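Long-range contact in pyridoxamine 5-phosphate-dependent dehydrase (Escherichia coli, PDB 3B8X), which removes the C3'-hydroxyl of GDP-4-keto-6-deoxy-D-mannose by a combined transamination and deoxygenation, a step in the biosynthesis of L-colitose for the O-antigen: residues Phe282-Gln295 and Trp303-Val316. The protein carries 1 engineered substitution. Residues are numbered along the deposited sequence; the frame is centred on the assembly and turned at random.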
loop_
_atom_site.group_PDB
_atom_site.type_symbol
_atom_site.label_atom_id
_atom_site.label_comp_id
_atom_site.label_asym_id
_atom_site.label_seq_id
_atom_site.Cartn_x
_atom_site.Cartn_y
_atom_site.Cartn_z
ATOM N N PHE B 282 -12.982 -34.792 0.984
ATOM C CA PHE B 282 -13.793 -33.991 1.915
ATOM C C PHE B 282 -15.303 -34.123 1.594
ATOM O O PHE B 282 -16.127 -34.431 2.477
ATOM C CB PHE B 282 -13.372 -32.510 1.784
ATOM C CG PHE B 282 -14.262 -31.550 2.545
ATOM C CD1 PHE B 282 -14.241 -31.526 3.939
ATOM C CD2 PHE B 282 -15.140 -30.714 1.861
ATOM C CE1 PHE B 282 -15.094 -30.652 4.662
ATOM C CE2 PHE B 282 -16.004 -29.851 2.546
ATOM C CZ PHE B 282 -15.998 -29.829 3.951
ATOM N N LEU B 283 -15.652 -33.896 0.322
ATOM C CA LEU B 283 -17.039 -33.963 -0.105
ATOM C C LEU B 283 -17.581 -35.372 0.113
ATOM O O LEU B 283 -18.717 -35.562 0.564
ATOM C CB LEU B 283 -17.196 -33.548 -1.574
ATOM C CG LEU B 283 -16.963 -32.041 -1.817
ATOM C CD1 LEU B 283 -17.010 -31.632 -3.301
ATOM C CD2 LEU B 283 -17.846 -31.104 -0.924
ATOM N N ASP B 284 -16.769 -36.367 -0.203
ATOM C CA ASP B 284 -17.233 -37.731 -0.048
ATOM C C ASP B 284 -17.438 -37.986 1.441
ATOM O O ASP B 284 -18.386 -38.643 1.876
ATOM C CB ASP B 284 -16.212 -38.699 -0.624
ATOM C CG ASP B 284 -16.369 -40.094 -0.080
ATOM O OD1 ASP B 284 -17.498 -40.635 -0.159
ATOM O OD2 ASP B 284 -15.377 -40.651 0.438
ATOM N N LYS B 285 -16.575 -37.412 2.256
ATOM C CA LYS B 285 -16.739 -37.620 3.682
ATOM C C LYS B 285 -17.853 -36.859 4.425
ATOM O O LYS B 285 -18.302 -37.283 5.506
ATOM C CB LYS B 285 -15.400 -37.364 4.367
ATOM C CG LYS B 285 -14.423 -38.447 4.100
ATOM C CD LYS B 285 -14.111 -39.042 5.441
ATOM C CE LYS B 285 -14.329 -40.525 5.462
ATOM N NZ LYS B 285 -13.869 -40.985 6.796
ATOM N N PHE B 286 -18.215 -35.687 3.910
ATOM C CA PHE B 286 -19.215 -34.852 4.551
ATOM C C PHE B 286 -20.494 -34.720 3.729
ATOM O O PHE B 286 -21.359 -33.898 4.054
ATOM C CB PHE B 286 -18.610 -33.458 4.766
ATOM C CG PHE B 286 -17.649 -33.388 5.922
ATOM C CD1 PHE B 286 -16.308 -33.670 5.731
ATOM C CD2 PHE B 286 -18.096 -33.077 7.199
ATOM C CE1 PHE B 286 -15.427 -33.603 6.788
ATOM C CE2 PHE B 286 -17.211 -33.048 8.275
ATOM C CZ PHE B 286 -15.883 -33.301 8.060
ATOM N N LYS B 287 -20.605 -35.482 2.645
ATOM C CA LYS B 287 -21.770 -35.308 1.780
ATOM C C LYS B 287 -23.163 -35.441 2.390
ATOM O O LYS B 287 -24.067 -34.648 2.077
ATOM C CB LYS B 287 -21.604 -35.864 0.360
ATOM C CG LYS B 287 -21.935 -37.330 0.207
ATOM C CD LYS B 287 -20.674 -38.142 -0.099
ATOM C CE LYS B 287 -20.974 -39.637 -0.242
ATOM N NZ LYS B 287 -20.091 -40.570 0.548
ATOM N N ASP B 288 -23.325 -36.390 3.309
ATOM C CA ASP B 288 -24.619 -36.523 3.955
ATOM C C ASP B 288 -24.506 -36.134 5.414
ATOM O O ASP B 288 -25.073 -36.770 6.295
ATOM C CB ASP B 288 -25.142 -37.947 3.826
ATOM C CG ASP B 288 -25.661 -38.241 2.441
ATOM O OD1 ASP B 288 -26.656 -37.590 2.033
ATOM O OD2 ASP B 288 -25.050 -39.112 1.773
ATOM N N HIS B 289 -23.749 -35.097 5.687
ATOM C CA HIS B 289 -23.591 -34.757 7.065
ATOM C C HIS B 289 -24.954 -34.424 7.632
ATOM O O HIS B 289 -25.782 -33.783 6.954
ATOM C CB HIS B 289 -22.581 -33.632 7.244
ATOM C CG HIS B 289 -22.024 -33.557 8.628
ATOM N ND1 HIS B 289 -22.738 -33.022 9.673
ATOM C CD2 HIS B 289 -20.864 -34.014 9.151
ATOM C CE1 HIS B 289 -22.015 -33.104 10.775
ATOM N NE2 HIS B 289 -20.878 -33.708 10.488
ATOM N N PRO B 290 -25.207 -34.913 8.847
ATOM C CA PRO B 290 -26.501 -34.720 9.498
ATOM C C PRO B 290 -26.761 -33.295 9.924
ATOM O O PRO B 290 -27.903 -32.941 10.140
ATOM C CB PRO B 290 -26.414 -35.596 10.760
ATOM C CG PRO B 290 -24.944 -35.621 11.067
ATOM C CD PRO B 290 -24.317 -35.743 9.684
ATOM N N TYR B 291 -25.732 -32.484 10.119
ATOM C CA TYR B 291 -26.023 -31.117 10.552
ATOM C C TYR B 291 -25.206 -30.013 9.902
ATOM O O TYR B 291 -25.282 -28.848 10.323
ATOM C CB TYR B 291 -26.020 -30.985 12.080
ATOM C CG TYR B 291 -24.715 -31.362 12.748
ATOM C CD1 TYR B 291 -23.644 -30.466 12.799
ATOM C CD2 TYR B 291 -24.576 -32.600 13.370
ATOM C CE1 TYR B 291 -22.458 -30.789 13.484
ATOM C CE2 TYR B 291 -23.369 -32.959 14.004
ATOM C CZ TYR B 291 -22.346 -32.039 14.089
ATOM O OH TYR B 291 -21.182 -32.408 14.710
ATOM N N LEU B 292 -24.408 -30.380 8.905
ATOM C CA LEU B 292 -23.597 -29.371 8.249
ATOM C C LEU B 292 -23.692 -29.422 6.739
ATOM O O LEU B 292 -23.566 -30.514 6.176
ATOM C CB LEU B 292 -22.134 -29.524 8.637
ATOM C CG LEU B 292 -21.732 -29.497 10.111
ATOM C CD1 LEU B 292 -20.241 -29.934 10.209
ATOM C CD2 LEU B 292 -21.853 -28.133 10.593
ATOM N N ASP B 293 -23.886 -28.243 6.117
ATOM C CA ASP B 293 -23.875 -28.167 4.650
ATOM C C ASP B 293 -22.505 -27.733 4.174
ATOM O O ASP B 293 -21.807 -26.983 4.853
ATOM C CB ASP B 293 -24.903 -27.142 4.144
ATOM C CG ASP B 293 -26.308 -27.695 4.145
ATOM O OD1 ASP B 293 -26.464 -28.800 3.578
ATOM O OD2 ASP B 293 -27.219 -27.080 4.766
ATOM N N VAL B 294 -22.100 -28.216 3.006
ATOM C CA VAL B 294 -20.810 -27.801 2.456
ATOM C C VAL B 294 -20.995 -26.871 1.237
ATOM O O VAL B 294 -22.122 -26.540 0.837
ATOM C CB VAL B 294 -19.966 -29.029 2.079
ATOM C CG1 VAL B 294 -19.689 -29.905 3.346
ATOM C CG2 VAL B 294 -20.666 -29.859 1.013
ATOM N N GLN B 295 -19.903 -26.407 0.642
ATOM C CA GLN B 295 -20.037 -25.504 -0.492
ATOM C C GLN B 295 -20.388 -26.277 -1.783
ATOM O O GLN B 295 -19.816 -27.334 -2.066
ATOM C CB GLN B 295 -18.747 -24.660 -0.689
ATOM C CG GLN B 295 -18.748 -23.559 -1.795
ATOM C CD GLN B 295 -17.496 -22.677 -1.716
ATOM O OE1 GLN B 295 -16.446 -23.138 -1.264
ATOM N NE2 GLN B 295 -17.613 -21.407 -2.111
ATOM N N TRP B 303 -10.807 -24.487 -4.421
ATOM C CA TRP B 303 -10.958 -24.889 -3.017
ATOM C C TRP B 303 -9.966 -24.262 -2.060
ATOM O O TRP B 303 -9.075 -24.942 -1.527
ATOM C CB TRP B 303 -10.858 -26.433 -2.917
ATOM C CG TRP B 303 -12.007 -27.118 -3.624
ATOM C CD1 TRP B 303 -12.014 -27.650 -4.894
ATOM C CD2 TRP B 303 -13.353 -27.240 -3.136
ATOM N NE1 TRP B 303 -13.281 -28.107 -5.217
ATOM C CE2 TRP B 303 -14.121 -27.855 -4.162
ATOM C CE3 TRP B 303 -13.984 -26.899 -1.918
ATOM C CZ2 TRP B 303 -15.480 -28.156 -4.001
ATOM C CZ3 TRP B 303 -15.353 -27.223 -1.746
ATOM C CH2 TRP B 303 -16.072 -27.856 -2.784
ATOM N N PHE B 304 -10.169 -22.992 -1.745
ATOM C CA PHE B 304 -9.237 -22.262 -0.901
ATOM C C PHE B 304 -9.262 -22.851 0.505
ATOM O O PHE B 304 -8.233 -22.962 1.191
ATOM C CB PHE B 304 -9.676 -20.793 -0.913
ATOM C CG PHE B 304 -8.954 -19.932 0.066
ATOM C CD1 PHE B 304 -7.797 -19.250 -0.313
ATOM C CD2 PHE B 304 -9.473 -19.769 1.340
ATOM C CE1 PHE B 304 -7.140 -18.420 0.594
ATOM C CE2 PHE B 304 -8.841 -18.978 2.277
ATOM C CZ PHE B 304 -7.657 -18.282 1.910
ATOM N N GLY B 305 -10.464 -23.206 0.933
ATOM C CA GLY B 305 -10.707 -23.797 2.245
ATOM C C GLY B 305 -11.999 -24.586 2.193
ATOM O O GLY B 305 -12.678 -24.595 1.179
ATOM N N PHE B 306 -12.359 -25.205 3.302
ATOM C CA PHE B 306 -13.567 -26.015 3.402
ATOM C C PHE B 306 -14.605 -25.396 4.325
ATOM O O PHE B 306 -14.474 -25.463 5.566
ATOM C CB PHE B 306 -13.139 -27.374 3.968
ATOM C CG PHE B 306 -12.289 -28.152 3.024
ATOM C CD1 PHE B 306 -11.084 -28.717 3.442
ATOM C CD2 PHE B 306 -12.680 -28.267 1.688
ATOM C CE1 PHE B 306 -10.332 -29.492 2.559
ATOM C CE2 PHE B 306 -11.929 -29.011 0.772
ATOM C CZ PHE B 306 -10.727 -29.580 1.216
ATOM N N SER B 307 -15.677 -24.861 3.736
ATOM C CA SER B 307 -16.705 -24.212 4.524
ATOM C C SER B 307 -17.741 -25.206 5.034
ATOM O O SER B 307 -17.954 -26.264 4.440
ATOM C CB SER B 307 -17.450 -23.199 3.644
ATOM O OG SER B 307 -18.159 -23.885 2.619
ATOM N N PHE B 308 -18.386 -24.807 6.131
ATOM C CA PHE B 308 -19.512 -25.528 6.728
ATOM C C PHE B 308 -20.559 -24.510 7.117
ATOM O O PHE B 308 -20.233 -23.370 7.462
ATOM C CB PHE B 308 -19.118 -26.180 8.032
ATOM C CG PHE B 308 -18.212 -27.334 7.868
ATOM C CD1 PHE B 308 -16.967 -27.307 8.452
ATOM C CD2 PHE B 308 -18.595 -28.435 7.117
ATOM C CE1 PHE B 308 -16.110 -28.365 8.332
ATOM C CE2 PHE B 308 -17.716 -29.501 6.965
ATOM C CZ PHE B 308 -16.467 -29.455 7.578
ATOM N N ILE B 309 -21.818 -24.928 7.020
ATOM C CA ILE B 309 -22.948 -24.114 7.428
ATOM C C ILE B 309 -23.909 -25.068 8.145
ATOM O O ILE B 309 -24.280 -26.133 7.634
ATOM C CB ILE B 309 -23.621 -23.332 6.258
ATOM C CG1 ILE B 309 -22.790 -22.097 5.943
ATOM C CG2 ILE B 309 -24.962 -22.727 6.733
ATOM C CD1 ILE B 309 -22.942 -21.625 4.550
ATOM N N ILE B 310 -24.231 -24.698 9.376
ATOM C CA ILE B 310 -25.098 -25.480 10.221
ATOM C C ILE B 310 -26.488 -25.438 9.632
ATOM O O ILE B 310 -27.019 -24.374 9.301
ATOM C CB ILE B 310 -25.109 -24.903 11.645
ATOM C CG1 ILE B 310 -23.706 -24.940 12.252
ATOM C CG2 ILE B 310 -26.115 -25.611 12.561
ATOM C CD1 ILE B 310 -23.621 -24.398 13.704
ATOM N N LYS B 311 -27.050 -26.627 9.473
ATOM C CA LYS B 311 -28.395 -26.806 8.947
ATOM C C LYS B 311 -29.438 -26.247 9.928
ATOM O O LYS B 311 -29.405 -26.506 11.152
ATOM C CB LYS B 311 -28.655 -28.295 8.732
ATOM C CG LYS B 311 -27.919 -28.888 7.538
ATOM C CD LYS B 311 -28.059 -30.405 7.487
ATOM C CE LYS B 311 -27.919 -30.933 6.063
ATOM N NZ LYS B 311 -27.045 -32.126 6.032
ATOM N N LYS B 312 -30.379 -25.513 9.350
ATOM C CA LYS B 312 -31.508 -24.954 10.067
ATOM C C LYS B 312 -32.190 -26.053 10.872
ATOM O O LYS B 312 -32.363 -27.189 10.393
ATOM C CB LYS B 312 -32.513 -24.386 9.060
ATOM C CG LYS B 312 -33.827 -23.934 9.675
ATOM C CD LYS B 312 -34.005 -22.422 9.560
ATOM C CE LYS B 312 -34.946 -21.881 10.641
ATOM N NZ LYS B 312 -34.247 -21.044 11.666
ATOM N N ASP B 313 -32.584 -25.700 12.091
ATOM C CA ASP B 313 -33.277 -26.630 12.976
ATOM C C ASP B 313 -32.411 -27.781 13.481
ATOM O O ASP B 313 -32.939 -28.821 13.877
ATOM C CB ASP B 313 -34.510 -27.208 12.276
ATOM C CG ASP B 313 -35.587 -26.168 12.026
ATOM O OD1 ASP B 313 -35.732 -25.237 12.850
ATOM O OD2 ASP B 313 -36.295 -26.295 11.003
ATOM N N SER B 314 -31.092 -27.617 13.478
ATOM C CA SER B 314 -30.247 -28.703 13.942
ATOM C C SER B 314 -30.022 -28.660 15.448
ATOM O O SER B 314 -29.666 -29.664 16.063
ATOM C CB SER B 314 -28.924 -28.792 13.155
ATOM O OG SER B 314 -27.895 -28.120 13.851
ATOM N N GLY B 315 -30.284 -27.516 16.070
ATOM C CA GLY B 315 -30.033 -27.439 17.511
ATOM C C GLY B 315 -28.522 -27.480 17.805
ATOM O O GLY B 315 -28.085 -27.762 18.927
ATOM N N VAL B 316 -27.727 -27.236 16.767
ATOM C CA VAL B 316 -26.272 -27.205 16.887
ATOM C C VAL B 316 -25.798 -25.755 16.873
ATOM O O VAL B 316 -26.239 -24.938 16.053
ATOM C CB VAL B 316 -25.593 -27.997 15.758
ATOM C CG1 VAL B 316 -24.063 -27.907 15.885
ATOM C CG2 VAL B 316 -26.104 -29.437 15.749
HETATM O O HOH W 1 -26.102 -32.664 3.466
HETATM O O HOH W 2 -20.632 -24.448 3.405
HETATM O O HOH W 3 -27.248 -24.939 5.917
HETATM O O HOH W 4 -15.438 -24.743 0.852
HETATM O O HOH W 5 -17.442 -26.741 1.898
#
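Asp-293 and Ile-309 bind each other through both backbone amides: Asp-293 N reaches Ile-309 O at 2.6 Å, nearly straight, and Ile-309 N returns to Asp-293 O at 3.0 Å with a more bent N-H. Two residues further along, past the non-hydrogen-bonded pair of Leu-292 and Ile-310, Lys-311 N donates to Tyr-291 O. Past Asp-293, waters link the two chain segments. One water accepts from Gln-295 N and donates to Ser-307 O, while another joins Gln-295 OE1 to the backbone of Gly-305 and Ser-307. The Gln-295 side chain runs out extended, its CG turned away from the backbone N (chi1 -176°), and reaches this second water; its NE2 is bound by the carbonyls of Thr-113 and Leu-137.

These bonds form an antiparallel beta hairpin at the edge of the small four-stranded sheet, whose next strand, 368-372, pairs with the other side of 305-310. The end of helix 255-286 covers one face of the hairpin through an aromatic cluster. Phe-282 and Phe-306 form an offset stack, centroids 4.2 Å apart and planes at 18°, in which the CB of each lies over the other's ring. Phe-308 CZ meets the edge of Phe-282 at CE1, 3.4 Å away, and also sits over a face of Phe-286. Leu-292 CD1 lies over one face of the Phe-308 ring. Further out, Leu-283 CD1 touches Trp-303 CZ2 obliquely at 3.9 Å. At the hairpin's far end the Tyr-291 ring is sandwiched between His-289 CE1 and Val-316 CG2, and its OH is hydrogen-bonded to O of the C-terminal Lys-390.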